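Local coordinates for glycosyl hydrolase, family 38 (Enterococcus faecalis, PDB 5KBP), which probably hydrolyses alpha-linked mannose residues from carbohydrates, as a bacterial alpha-mannosidase of glycoside hydrolase family 38, at residues M139-N144 with T183-L188; V424-L429 with K488-E493; E618-E623 with R633-S638. One frame throughout, in Å; residues are numbered along the deposited sequence.

How the contacts relate
The three contacts lie in series along the chain, in different parts of the multidomain protein, and share no helix or strand; their centres stand about 46 to 56 Å apart, contacts 1 and 2 on opposite sides of the chain's centre. Contact 1, its centre about 21 Å from that of the chain, sets a helix end against a sheet strand in the N-terminal domain and relies on van der Waals touches. Contact 2, further out, is a strand pair held by backbone hydrogen bonds and interrupted by a beta bulge. Contact 3 holds a short helix to the chain that follows it through a buried carboxylate. All are partly buried: contact 2 has no fully exposed touching residue, contact 1 one and contact 3 two.

Contact 1 of 3, residues M139-N144 with T183-L188; sequences MMQLAN and TKIFGL
The last turn of helix 136-141 lies beside the start of strand 184-189, with Gln141 CA and Ile185 CA, the nearest pair, 7.5 Å apart. This is helix-on-strand packing in the N-terminal domain of the family 38 fold, where strand 184-189 runs inside a mixed sheet between strands 147-150 and 174-178. A Schellman motif ends the helix: Asn144, at positive phi, gives its N to Gln141 O (3.2 Å). Gln141 carries most of the contact. Its CB rests on Thr183 CG2 at 3.9 Å, the two side chains crossing at a slant. A bend at chi2 (65°) places CD beside Ile185; the two side chains run past each other in opposite directions, and Gln141 NE2 lies 3.4 Å from Ile185 CG2. The same NE2 is 3.3 Å from Lys184 O, but the angle is too poor for a hydrogen bond. Thr183 OG1 is hydrogen-bonded to Asp181 OD2, and CG2 is the branch that meets Gln141. Met140 makes the second touch, and Met107 of helix 100-117 packs against its side chain. In Ile185, CG1 sits between the backbone N and the carbonyl carbon (chi1 64°). At the end of that branch, Ile185 CD1 meets Met140 CG at 4.0 Å, before the thioether bends away.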
ATOM      1  N   MET A 139       0.360  32.892  -6.098  1.00 43.98           N
ATOM      2  CA  MET A 139      -0.287  31.810  -5.363  1.00 44.02           C
ATOM      3  C   MET A 139      -0.173  32.017  -3.857  1.00 53.83           C
ATOM      4  O   MET A 139      -1.097  31.678  -3.109  1.00 51.91           O
ATOM      5  CB  MET A 139       0.307  30.464  -5.773  1.00 48.45           C
ATOM      6  CG  MET A 139       0.066  30.106  -7.235  1.00 57.06           C
ATOM      7  SD  MET A 139       0.607  28.441  -7.658  1.00 69.18           S
ATOM      8  CE  MET A 139      -0.432  27.462  -6.577  1.00 76.18           C
ATOM      9  N   MET A 140       0.953  32.566  -3.391  1.00 48.59           N
ATOM     10  CA  MET A 140       1.069  32.921  -1.978  1.00 47.79           C
ATOM     11  C   MET A 140       0.070  34.011  -1.614  1.00 49.90           C
ATOM     12  O   MET A 140      -0.631  33.918  -0.599  1.00 51.64           O
ATOM     13  CB  MET A 140       2.495  33.378  -1.656  1.00 46.44           C
ATOM     14  CG  MET A 140       3.563  32.305  -1.789  1.00 47.66           C
ATOM     15  SD  MET A 140       3.165  30.793  -0.899  1.00 48.20           S
ATOM     16  CE  MET A 140       3.139  29.623  -2.255  1.00 53.45           C
ATOM     17  N   GLN A 141      -0.010  35.056  -2.442  1.00 42.40           N
ATOM     18  CA  GLN A 141      -0.921  36.161  -2.163  1.00 44.59           C
ATOM     19  C   GLN A 141      -2.373  35.706  -2.220  1.00 48.01           C
ATOM     20  O   GLN A 141      -3.206  36.162  -1.428  1.00 47.68           O
ATOM     21  CB  GLN A 141      -0.675  37.301  -3.150  1.00 48.42           C
ATOM     22  CG  GLN A 141      -0.696  38.681  -2.519  1.00 68.35           C
ATOM     23  CD  GLN A 141       0.437  38.885  -1.530  1.00 73.70           C
ATOM     24  OE1 GLN A 141       0.294  38.610  -0.338  1.00 64.18           O
ATOM     25  NE2 GLN A 141       1.570  39.372  -2.020  1.00 71.67           N
ATOM     26  N   LEU A 142      -2.697  34.805  -3.150  1.00 46.52           N
ATOM     27  CA  LEU A 142      -4.045  34.258  -3.245  1.00 48.33           C
ATOM     28  C   LEU A 142      -4.367  33.277  -2.129  1.00 52.80           C
ATOM     29  O   LEU A 142      -5.471  32.727  -2.117  1.00 56.74           O
ATOM     30  CB  LEU A 142      -4.250  33.577  -4.600  1.00 49.15           C
ATOM     31  CG  LEU A 142      -4.429  34.481  -5.823  1.00 47.56           C
ATOM     32  CD1 LEU A 142      -4.635  33.650  -7.079  1.00 47.90           C
ATOM     33  CD2 LEU A 142      -5.590  35.440  -5.615  1.00 44.09           C
ATOM     34  N   ALA A 143      -3.440  33.034  -1.203  1.00 44.03           N
ATOM     35  CA  ALA A 143      -3.709  32.205  -0.035  1.00 43.29           C
ATOM     36  C   ALA A 143      -3.436  32.952   1.266  1.00 45.67           C
ATOM     37  O   ALA A 143      -3.248  32.319   2.310  1.00 42.88           O
ATOM     38  CB  ALA A 143      -2.893  30.915  -0.088  1.00 41.94           C
ATOM     39  N   ASN A 144      -3.411  34.286   1.216  1.00 49.42           N
ATOM     40  CA  ASN A 144      -3.165  35.128   2.389  1.00 49.54           C
ATOM     41  C   ASN A 144      -1.777  34.871   2.975  1.00 53.32           C
ATOM     42  O   ASN A 144      -1.574  34.918   4.191  1.00 50.33           O
ATOM     43  CB  ASN A 144      -4.255  34.941   3.447  1.00 41.94           C
ATOM     44  CG  ASN A 144      -5.646  35.189   2.898  1.00 58.88           C
ATOM     45  OD1 ASN A 144      -5.829  35.991   1.982  1.00 59.72           O
ATOM     46  ND2 ASN A 144      -6.636  34.497   3.451  1.00 67.90           N
ATOM     47  N   THR A 183       2.709  40.349  -9.305  1.00 55.05           N
ATOM     48  CA  THR A 183       2.489  40.177  -7.876  1.00 54.86           C
ATOM     49  C   THR A 183       3.828  39.991  -7.175  1.00 53.48           C
ATOM     50  O   THR A 183       4.690  39.240  -7.638  1.00 49.23           O
ATOM     51  CB  THR A 183       1.577  38.979  -7.607  1.00 54.57           C
ATOM     52  OG1 THR A 183       0.319  39.175  -8.266  1.00 62.91           O
ATOM     53  CG2 THR A 183       1.332  38.817  -6.112  1.00 47.71           C
ATOM     54  N   LYS A 184       4.001  40.684  -6.053  1.00 48.02           N
ATOM     55  CA  LYS A 184       5.285  40.765  -5.373  1.00 48.13           C
ATOM     56  C   LYS A 184       5.126  40.364  -3.914  1.00 55.01           C
ATOM     57  O   LYS A 184       4.251  40.886  -3.214  1.00 65.89           O
ATOM     58  CB  LYS A 184       5.857  42.183  -5.497  1.00 49.94           C
ATOM     59  CG  LYS A 184       6.808  42.607  -4.395  1.00 62.69           C
ATOM     60  CD  LYS A 184       7.431  43.952  -4.738  1.00 71.73           C
ATOM     61  CE  LYS A 184       7.712  44.783  -3.497  1.00 75.08           C
ATOM     62  NZ  LYS A 184       6.461  45.172  -2.787  1.00 75.67           N
ATOM     63  N   ILE A 185       5.967  39.433  -3.464  1.00 49.84           N
ATOM     64  CA  ILE A 185       5.987  38.980  -2.080  1.00 49.72           C
ATOM     65  C   ILE A 185       7.391  39.191  -1.520  1.00 51.58           C
ATOM     66  O   ILE A 185       8.340  39.480  -2.248  1.00 56.51           O
ATOM     67  CB  ILE A 185       5.562  37.506  -1.937  1.00 48.56           C
ATOM     68  CG1 ILE A 185       6.561  36.593  -2.653  1.00 51.01           C
ATOM     69  CG2 ILE A 185       4.163  37.298  -2.485  1.00 48.67           C
ATOM     70  CD1 ILE A 185       6.357  35.119  -2.372  1.00 45.62           C
ATOM     71  N   PHE A 186       7.508  39.040  -0.204  1.00 49.33           N
ATOM     72  CA  PHE A 186       8.797  39.128   0.471  1.00 50.48           C
ATOM     73  C   PHE A 186       9.467  37.760   0.466  1.00 50.73           C
ATOM     74  O   PHE A 186       8.862  36.765   0.877  1.00 48.65           O
ATOM     75  CB  PHE A 186       8.628  39.634   1.904  1.00 47.39           C
ATOM     76  CG  PHE A 186       9.902  39.625   2.699  1.00 48.33           C
ATOM     77  CD1 PHE A 186      10.898  40.550   2.440  1.00 52.76           C
ATOM     78  CD2 PHE A 186      10.102  38.693   3.703  1.00 50.24           C
ATOM     79  CE1 PHE A 186      12.073  40.544   3.165  1.00 54.00           C
ATOM     80  CE2 PHE A 186      11.275  38.684   4.434  1.00 51.19           C
ATOM     81  CZ  PHE A 186      12.262  39.611   4.164  1.00 48.32           C
ATOM     82  N   GLY A 187      10.713  37.714   0.003  1.00 51.94           N
ATOM     83  CA  GLY A 187      11.465  36.476  -0.102  1.00 50.43           C
ATOM     84  C   GLY A 187      12.524  36.391   0.984  1.00 49.77           C
ATOM     85  O   GLY A 187      13.329  37.309   1.154  1.00 57.85           O
ATOM     86  N   LEU A 188      12.509  35.276   1.714  1.00 44.92           N
ATOM     87  CA  LEU A 188      13.483  34.993   2.763  1.00 43.37           C
ATOM     88  C   LEU A 188      14.323  33.804   2.316  1.00 47.82           C
ATOM     89  O   LEU A 188      13.830  32.672   2.267  1.00 52.82           O
ATOM     90  CB  LEU A 188      12.790  34.714   4.096  1.00 41.99           C
ATOM     91  CG  LEU A 188      13.690  34.461   5.309  1.00 53.42           C
ATOM     92  CD1 LEU A 188      14.609  35.650   5.550  1.00 58.84           C
ATOM     93  CD2 LEU A 188      12.860  34.160   6.549  1.00 56.45           C
TER

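Contact 2 of 3, residues V424-L429 with K488-E493; sequences VEIERL and KYLTVE
Val424 to Glu427 and Lys488 to Leu490 form an antiparallel strand pair with a classic beta bulge, on one side of the three-stranded sheet whose middle strand is 483-499 and whose other neighbour is 463-475. Val424 and Leu490 are a hydrogen-bonded pair: Val424 N reaches Leu490 O at 2.6 Å, and Leu490 N returns to Val424 O at 2.7 Å. After the non-hydrogen-bonded pair Glu425 and Tyr489, the register slips by one residue, and Ile426 and Glu427 both face Lys488. Lys488 O accepts Ile426 N at 3.0 Å, while Lys488 N reaches Glu427 O at 3.2 Å from a position 48° out of that carbonyl's plane. Val424, Glu427, Lys488 and Leu490 point to one face of the sheet. Ile426 CG2 lies 4.0 Å from Leu490 CB, and its CD1 reaches the Lys488 methylenes; Tyr451 of strand 451-454 also packs on Ile426 and Leu490. Lys488, extended with CG anti to the backbone N (chi1 -172°), runs alongside Glu427 in the same direction, with Glu427 OE1 3.6 Å from Lys488 CD. Its NZ, however, bonds to Thr448. On the other face, Glu425 CB meets Tyr489 CE1 at 3.7 Å, the carboxylate and ring planes 49° apart. Glu425 OE2 lies at the edge of the Arg428 guanidinium, in its plane, 3.6 Å from NH1 in a salt bridge, while Arg428 NH2 pairs with Asp475. Two successive residues opposite one, the first bonding through its N-H and the second through its C=O, make this a classic bulge of an antiparallel sheet.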
ATOM      1  N   VAL A 424     -22.665   0.013 -24.704  1.00 49.04           N
ATOM      2  CA  VAL A 424     -24.082   0.061 -24.365  1.00 46.89           C
ATOM      3  C   VAL A 424     -24.585  -1.361 -24.166  1.00 52.98           C
ATOM      4  O   VAL A 424     -24.386  -2.223 -25.030  1.00 54.32           O
ATOM      5  CB  VAL A 424     -24.901   0.780 -25.453  1.00 52.94           C
ATOM      6  CG1 VAL A 424     -26.367   0.857 -25.052  1.00 54.53           C
ATOM      7  CG2 VAL A 424     -24.337   2.170 -25.712  1.00 49.33           C
ATOM      8  N   GLU A 425     -25.235  -1.601 -23.030  1.00 51.61           N
ATOM      9  CA  GLU A 425     -25.839  -2.895 -22.744  1.00 60.15           C
ATOM     10  C   GLU A 425     -27.149  -3.025 -23.512  1.00 65.65           C
ATOM     11  O   GLU A 425     -28.073  -2.230 -23.311  1.00 70.89           O
ATOM     12  CB  GLU A 425     -26.079  -3.044 -21.243  1.00 61.81           C
ATOM     13  CG  GLU A 425     -26.724  -4.354 -20.831  1.00 73.67           C
ATOM     14  CD  GLU A 425     -27.193  -4.336 -19.389  1.00 82.85           C
ATOM     15  OE1 GLU A 425     -28.340  -3.909 -19.140  1.00 83.55           O
ATOM     16  OE2 GLU A 425     -26.408  -4.735 -18.503  1.00 90.59           O
ATOM     17  N   ILE A 426     -27.232  -4.023 -24.393  1.00 63.57           N
ATOM     18  CA  ILE A 426     -28.435  -4.223 -25.193  1.00 66.26           C
ATOM     19  C   ILE A 426     -29.331  -5.334 -24.652  1.00 65.88           C
ATOM     20  O   ILE A 426     -30.532  -5.347 -24.961  1.00 66.79           O
ATOM     21  CB  ILE A 426     -28.080  -4.499 -26.669  1.00 67.89           C
ATOM     22  CG1 ILE A 426     -27.185  -5.734 -26.789  1.00 66.41           C
ATOM     23  CG2 ILE A 426     -27.411  -3.282 -27.292  1.00 61.27           C
ATOM     24  CD1 ILE A 426     -26.864  -6.113 -28.219  1.00 65.91           C
ATOM     25  N   GLU A 427     -28.792  -6.256 -23.857  1.00 63.73           N
ATOM     26  CA  GLU A 427     -29.587  -7.322 -23.266  1.00 70.30           C
ATOM     27  C   GLU A 427     -29.023  -7.654 -21.893  1.00 71.97           C
ATOM     28  O   GLU A 427     -27.868  -7.350 -21.583  1.00 73.77           O
ATOM     29  CB  GLU A 427     -29.617  -8.568 -24.157  1.00 84.00           C
ATOM     30  CG  GLU A 427     -30.682  -8.518 -25.240  1.00101.34           C
ATOM     31  CD  GLU A 427     -30.160  -8.952 -26.592  1.00117.15           C
ATOM     32  OE1 GLU A 427     -29.015  -9.444 -26.660  1.00123.37           O
ATOM     33  OE2 GLU A 427     -30.894  -8.794 -27.589  1.00119.02           O
ATOM     34  N   ARG A 428     -29.854  -8.290 -21.069  1.00 67.77           N
ATOM     35  CA  ARG A 428     -29.484  -8.554 -19.681  1.00 61.47           C
ATOM     36  C   ARG A 428     -30.301  -9.723 -19.160  1.00 63.33           C
ATOM     37  O   ARG A 428     -31.535  -9.653 -19.131  1.00 70.65           O
ATOM     38  CB  ARG A 428     -29.708  -7.307 -18.827  1.00 67.65           C
ATOM     39  CG  ARG A 428     -29.376  -7.473 -17.357  1.00 72.15           C
ATOM     40  CD  ARG A 428     -28.724  -6.212 -16.824  1.00 70.23           C
ATOM     41  NE  ARG A 428     -29.217  -5.840 -15.503  1.00 73.53           N
ATOM     42  CZ  ARG A 428     -28.800  -4.774 -14.829  1.00 78.21           C
ATOM     43  NH1 ARG A 428     -27.877  -3.977 -15.351  1.00 76.97           N
ATOM     44  NH2 ARG A 428     -29.301  -4.505 -13.631  1.00 83.75           N
ATOM     45  N   LEU A 429     -29.620 -10.793 -18.750  1.00 66.31           N
ATOM     46  CA  LEU A 429     -30.272 -11.969 -18.183  1.00 63.22           C
ATOM     47  C   LEU A 429     -29.861 -12.115 -16.724  1.00 64.93           C
ATOM     48  O   LEU A 429     -28.742 -12.572 -16.438  1.00 72.96           O
ATOM     49  CB  LEU A 429     -29.904 -13.229 -18.971  1.00 61.50           C
ATOM     50  CG  LEU A 429     -30.207 -13.251 -20.471  1.00 68.77           C
ATOM     51  CD1 LEU A 429     -29.871 -14.614 -21.060  1.00 66.68           C
ATOM     52  CD2 LEU A 429     -31.660 -12.884 -20.744  1.00 66.41           C
ATOM     53  N   LYS A 488     -25.117  -8.628 -22.587  1.00 54.45           N
ATOM     54  CA  LYS A 488     -24.516  -8.442 -23.899  1.00 52.28           C
ATOM     55  C   LYS A 488     -24.315  -6.952 -24.126  1.00 49.05           C
ATOM     56  O   LYS A 488     -25.243  -6.161 -23.928  1.00 59.09           O
ATOM     57  CB  LYS A 488     -25.388  -9.043 -25.006  1.00 58.07           C
ATOM     58  CG  LYS A 488     -24.724  -9.050 -26.373  1.00 63.48           C
ATOM     59  CD  LYS A 488     -25.476  -9.941 -27.346  1.00 68.18           C
ATOM     60  CE  LYS A 488     -24.691 -10.140 -28.631  1.00 70.96           C
ATOM     61  NZ  LYS A 488     -25.340 -11.132 -29.532  1.00 76.64           N
ATOM     62  N   TYR A 489     -23.108  -6.573 -24.532  1.00 48.08           N
ATOM     63  CA  TYR A 489     -22.737  -5.174 -24.676  1.00 58.36           C
ATOM     64  C   TYR A 489     -22.372  -4.876 -26.120  1.00 62.04           C
ATOM     65  O   TYR A 489     -21.726  -5.687 -26.792  1.00 63.89           O
ATOM     66  CB  TYR A 489     -21.563  -4.815 -23.762  1.00 50.42           C
ATOM     67  CG  TYR A 489     -21.867  -4.982 -22.295  1.00 51.28           C
ATOM     68  CD1 TYR A 489     -22.424  -3.943 -21.561  1.00 50.77           C
ATOM     69  CD2 TYR A 489     -21.602  -6.178 -21.644  1.00 55.60           C
ATOM     70  CE1 TYR A 489     -22.706  -4.090 -20.217  1.00 53.63           C
ATOM     71  CE2 TYR A 489     -21.880  -6.336 -20.299  1.00 60.22           C
ATOM     72  CZ  TYR A 489     -22.433  -5.288 -19.591  1.00 56.25           C
ATOM     73  OH  TYR A 489     -22.713  -5.437 -18.253  1.00 60.96           O
ATOM     74  N   LEU A 490     -22.788  -3.705 -26.590  1.00 47.90           N
ATOM     75  CA  LEU A 490     -22.447  -3.221 -27.917  1.00 56.84           C
ATOM     76  C   LEU A 490     -21.588  -1.974 -27.778  1.00 59.44           C
ATOM     77  O   LEU A 490     -21.905  -1.080 -26.984  1.00 59.27           O
ATOM     78  CB  LEU A 490     -23.705  -2.918 -28.733  1.00 58.54           C
ATOM     79  CG  LEU A 490     -23.543  -3.052 -30.248  1.00 64.53           C
ATOM     80  CD1 LEU A 490     -22.980  -4.423 -30.594  1.00 64.83           C
ATOM     81  CD2 LEU A 490     -24.866  -2.821 -30.956  1.00 51.88           C
ATOM     82  N   THR A 491     -20.499  -1.923 -28.537  1.00 55.00           N
ATOM     83  CA  THR A 491     -19.548  -0.816 -28.497  1.00 61.55           C
ATOM     84  C   THR A 491     -19.759   0.038 -29.741  1.00 60.61           C
ATOM     85  O   THR A 491     -19.471  -0.402 -30.859  1.00 66.95           O
ATOM     86  CB  THR A 491     -18.115  -1.338 -28.416  1.00 65.09           C
ATOM     87  OG1 THR A 491     -17.941  -2.071 -27.195  1.00 63.28           O
ATOM     88  CG2 THR A 491     -17.128  -0.191 -28.456  1.00 60.20           C
ATOM     89  N   VAL A 492     -20.262   1.254 -29.545  1.00 57.79           N
ATOM     90  CA  VAL A 492     -20.625   2.154 -30.634  1.00 63.39           C
ATOM     91  C   VAL A 492     -19.601   3.276 -30.708  1.00 60.18           C
ATOM     92  O   VAL A 492     -19.141   3.782 -29.678  1.00 56.12           O
ATOM     93  CB  VAL A 492     -22.049   2.713 -30.443  1.00 65.86           C
ATOM     94  CG1 VAL A 492     -22.456   3.565 -31.634  1.00 70.86           C
ATOM     95  CG2 VAL A 492     -23.039   1.577 -30.229  1.00 65.12           C
ATOM     96  N   GLU A 493     -19.246   3.666 -31.930  1.00 65.88           N
ATOM     97  CA  GLU A 493     -18.244   4.693 -32.180  1.00 67.48           C
ATOM     98  C   GLU A 493     -18.938   5.946 -32.701  1.00 68.04           C
ATOM     99  O   GLU A 493     -19.649   5.889 -33.709  1.00 73.52           O
ATOM    100  CB  GLU A 493     -17.200   4.196 -33.180  1.00 69.94           C
ATOM    101  CG  GLU A 493     -15.919   5.008 -33.212  1.00 80.11           C
ATOM    102  CD  GLU A 493     -14.862   4.387 -34.105  1.00 90.09           C
ATOM    103  OE1 GLU A 493     -15.228   3.810 -35.150  1.00 92.93           O
ATOM    104  OE2 GLU A 493     -13.666   4.467 -33.756  1.00 92.70           O
TER

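Contact 3 of 3, residues E618-E623 with R633-S638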
ATOM      1  N   GLU A 618      30.154  -4.166 -15.172  1.00 56.01           N
ATOM      2  CA  GLU A 618      30.320  -4.483 -13.758  1.00 59.80           C
ATOM      3  C   GLU A 618      30.984  -3.363 -12.967  1.00 54.89           C
ATOM      4  O   GLU A 618      30.960  -3.404 -11.732  1.00 54.83           O
ATOM      5  CB  GLU A 618      31.138  -5.769 -13.603  1.00 70.66           C
ATOM      6  CG  GLU A 618      32.558  -5.686 -14.154  1.00 77.34           C
ATOM      7  CD  GLU A 618      32.618  -5.835 -15.663  1.00 88.88           C
ATOM      8  OE1 GLU A 618      31.601  -6.243 -16.262  1.00 92.63           O
ATOM      9  OE2 GLU A 618      33.680  -5.543 -16.249  1.00 91.34           O
ATOM     10  N   ARG A 619      31.569  -2.369 -13.638  1.00 44.88           N
ATOM     11  CA  ARG A 619      32.245  -1.291 -12.929  1.00 40.73           C
ATOM     12  C   ARG A 619      31.274  -0.329 -12.258  1.00 46.14           C
ATOM     13  O   ARG A 619      31.684   0.409 -11.358  1.00 47.97           O
ATOM     14  CB  ARG A 619      33.159  -0.529 -13.890  1.00 45.77           C
ATOM     15  CG  ARG A 619      34.292  -1.371 -14.455  1.00 60.39           C
ATOM     16  CD  ARG A 619      34.387  -1.255 -15.970  1.00 72.51           C
ATOM     17  NE  ARG A 619      34.901   0.042 -16.405  1.00 78.37           N
ATOM     18  CZ  ARG A 619      34.980   0.423 -17.676  1.00 82.79           C
ATOM     19  NH1 ARG A 619      34.576  -0.391 -18.641  1.00 79.30           N
ATOM     20  NH2 ARG A 619      35.461   1.621 -17.983  1.00 90.54           N
ATOM     21  N   LEU A 620      30.000  -0.323 -12.660  1.00 42.77           N
ATOM     22  CA  LEU A 620      29.062   0.634 -12.079  1.00 46.41           C
ATOM     23  C   LEU A 620      28.739   0.293 -10.630  1.00 45.98           C
ATOM     24  O   LEU A 620      28.646   1.191  -9.785  1.00 54.36           O
ATOM     25  CB  LEU A 620      27.780   0.696 -12.908  1.00 47.81           C
ATOM     26  CG  LEU A 620      26.708   1.631 -12.343  1.00 48.67           C
ATOM     27  CD1 LEU A 620      27.238   3.059 -12.238  1.00 48.30           C
ATOM     28  CD2 LEU A 620      25.439   1.579 -13.179  1.00 43.33           C
ATOM     29  N   GLU A 621      28.564  -0.995 -10.320  1.00 39.37           N
ATOM     30  CA  GLU A 621      28.192  -1.382  -8.962  1.00 50.57           C
ATOM     31  C   GLU A 621      29.253  -0.959  -7.952  1.00 59.60           C
ATOM     32  O   GLU A 621      28.926  -0.468  -6.865  1.00 53.73           O
ATOM     33  CB  GLU A 621      27.953  -2.890  -8.888  1.00 50.01           C
ATOM     34  CG  GLU A 621      27.679  -3.395  -7.481  1.00 70.14           C
ATOM     35  CD  GLU A 621      27.395  -4.882  -7.434  1.00 83.44           C
ATOM     36  OE1 GLU A 621      26.534  -5.351  -8.209  1.00 84.61           O
ATOM     37  OE2 GLU A 621      28.038  -5.583  -6.626  1.00 91.58           O
ATOM     38  N   GLU A 622      30.531  -1.140  -8.294  1.00 62.11           N
ATOM     39  CA  GLU A 622      31.599  -0.709  -7.397  1.00 64.61           C
ATOM     40  C   GLU A 622      31.613   0.805  -7.237  1.00 52.97           C
ATOM     41  O   GLU A 622      31.864   1.319  -6.141  1.00 57.83           O
ATOM     42  CB  GLU A 622      32.951  -1.205  -7.912  1.00 70.87           C
ATOM     43  CG  GLU A 622      33.183  -2.685  -7.693  1.00 82.77           C
ATOM     44  CD  GLU A 622      33.286  -3.044  -6.225  1.00 90.51           C
ATOM     45  OE1 GLU A 622      34.183  -2.508  -5.538  1.00 88.57           O
ATOM     46  OE2 GLU A 622      32.466  -3.858  -5.754  1.00 93.08           O
ATOM     47  N   GLU A 623      31.343   1.539  -8.319  1.00 39.29           N
ATOM     48  CA  GLU A 623      31.324   2.996  -8.231  1.00 48.59           C
ATOM     49  C   GLU A 623      30.118   3.496  -7.446  1.00 51.26           C
ATOM     50  O   GLU A 623      30.162   4.598  -6.886  1.00 58.82           O
ATOM     51  CB  GLU A 623      31.346   3.607  -9.631  1.00 48.97           C
ATOM     52  CG  GLU A 623      32.590   3.250 -10.433  1.00 63.83           C
ATOM     53  CD  GLU A 623      32.656   3.958 -11.769  1.00 69.52           C
ATOM     54  OE1 GLU A 623      33.698   4.583 -12.057  1.00 69.66           O
ATOM     55  OE2 GLU A 623      31.671   3.888 -12.532  1.00 73.12           O
ATOM     56  N   ARG A 633      32.812   8.811 -12.871  1.00 57.32           N
ATOM     57  CA  ARG A 633      32.518   7.396 -13.057  1.00 51.87           C
ATOM     58  C   ARG A 633      33.005   6.924 -14.422  1.00 49.78           C
ATOM     59  O   ARG A 633      32.726   7.556 -15.446  1.00 47.16           O
ATOM     60  CB  ARG A 633      31.021   7.132 -12.892  1.00 47.68           C
ATOM     61  CG  ARG A 633      30.566   7.260 -11.449  1.00 52.19           C
ATOM     62  CD  ARG A 633      29.111   6.888 -11.245  1.00 44.55           C
ATOM     63  NE  ARG A 633      28.782   6.869  -9.823  1.00 46.04           N
ATOM     64  CZ  ARG A 633      27.562   6.683  -9.333  1.00 43.45           C
ATOM     65  NH1 ARG A 633      26.534   6.502 -10.151  1.00 48.44           N
ATOM     66  NH2 ARG A 633      27.368   6.682  -8.022  1.00 39.55           N
ATOM     67  N   LEU A 634      33.739   5.810 -14.423  1.00 45.66           N
ATOM     68  CA  LEU A 634      34.343   5.260 -15.627  1.00 47.37           C
ATOM     69  C   LEU A 634      33.504   4.169 -16.275  1.00 54.30           C
ATOM     70  O   LEU A 634      33.882   3.673 -17.343  1.00 54.18           O
ATOM     71  CB  LEU A 634      35.734   4.699 -15.307  1.00 56.38           C
ATOM     72  CG  LEU A 634      36.687   5.616 -14.543  1.00 60.91           C
ATOM     73  CD1 LEU A 634      37.926   4.849 -14.101  1.00 60.58           C
ATOM     74  CD2 LEU A 634      37.064   6.821 -15.395  1.00 59.78           C
ATOM     75  N   ALA A 635      32.388   3.783 -15.661  1.00 51.55           N
ATOM     76  CA  ALA A 635      31.577   2.699 -16.197  1.00 51.40           C
ATOM     77  C   ALA A 635      31.025   3.063 -17.569  1.00 48.86           C
ATOM     78  O   ALA A 635      30.689   4.220 -17.838  1.00 51.40           O
ATOM     79  CB  ALA A 635      30.431   2.373 -15.240  1.00 48.25           C
ATOM     80  N   GLN A 636      30.942   2.065 -18.440  1.00 38.57           N
ATOM     81  CA  GLN A 636      30.372   2.217 -19.768  1.00 43.11           C
ATOM     82  C   GLN A 636      29.233   1.223 -19.949  1.00 46.31           C
ATOM     83  O   GLN A 636      29.000   0.346 -19.112  1.00 51.39           O
ATOM     84  CB  GLN A 636      31.439   2.013 -20.851  1.00 41.62           C
ATOM     85  CG  GLN A 636      32.666   2.887 -20.675  1.00 49.38           C
ATOM     86  CD  GLN A 636      32.339   4.369 -20.706  1.00 54.06           C
ATOM     87  OE1 GLN A 636      31.420   4.799 -21.402  1.00 48.07           O
ATOM     88  NE2 GLN A 636      33.093   5.158 -19.950  1.00 57.15           N
ATOM     89  N   ARG A 637      28.514   1.369 -21.058  1.00 42.57           N
ATOM     90  CA  ARG A 637      27.435   0.443 -21.364  1.00 50.22           C
ATOM     91  C   ARG A 637      28.000  -0.943 -21.645  1.00 60.02           C
ATOM     92  O   ARG A 637      29.094  -1.086 -22.200  1.00 64.51           O
ATOM     93  CB  ARG A 637      26.629   0.938 -22.563  1.00 50.63           C
ATOM     94  CG  ARG A 637      26.198   2.391 -22.464  1.00 50.03           C
ATOM     95  CD  ARG A 637      25.080   2.699 -23.442  1.00 45.12           C
ATOM     96  NE  ARG A 637      23.830   2.049 -23.056  1.00 45.31           N
ATOM     97  CZ  ARG A 637      22.677   2.205 -23.698  1.00 52.14           C
ATOM     98  NH1 ARG A 637      22.609   2.992 -24.762  1.00 49.19           N
ATOM     99  NH2 ARG A 637      21.590   1.572 -23.275  1.00 50.73           N
ATOM    100  N   SER A 638      27.253  -1.969 -21.247  1.00 50.27           N
ATOM    101  CA  SER A 638      27.690  -3.338 -21.476  1.00 50.12           C
ATOM    102  C   SER A 638      27.784  -3.623 -22.970  1.00 58.55           C
ATOM    103  O   SER A 638      27.029  -3.080 -23.781  1.00 59.55           O
ATOM    104  CB  SER A 638      26.729  -4.326 -20.814  1.00 42.47           C
ATOM    105  OG  SER A 638      27.115  -5.664 -21.074  1.00 43.03           O
TER
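The carboxylate of Glu623 grips two successive backbone N-H groups: Leu634 N gives a bond of 2.7 Å to Glu623 OE1, nearly straight at 165°, and Ala635 N reaches Glu623 OE2 at 3.2 Å. OE1 uses its syn lone pair; the second donor also comes from the syn side but lies 31° out of the carboxylate plane. Glu623 is extended beyond CG (chi2 -175°), which carries CD away from the helix. Its side chain slides past that of Arg633 in the opposite direction, with OE2 3.3 Å from Arg633 CB. OE1 has a further salt bridge to Arg628, which probably helps keep this buried group ionised, whereas Arg633 pairs with Glu756. One turn earlier, Leu620 CB packs on Ala635 CB at 3.9 Å. Arg619 lays one guanidinium face over Ala635 CA, 4.1 Å above the plane and toward the rim; its NH1 forms a salt bridge to Asp617, whose carboxylate also accepts Gln636 N. The helix thus holds the returning chain just before strand 641-653. The arrangement is a helix-loop connection between antiparallel strands 601-613 and 641-653, closed by side-chain-to-backbone bonds in the C-terminal beta domain of family 38.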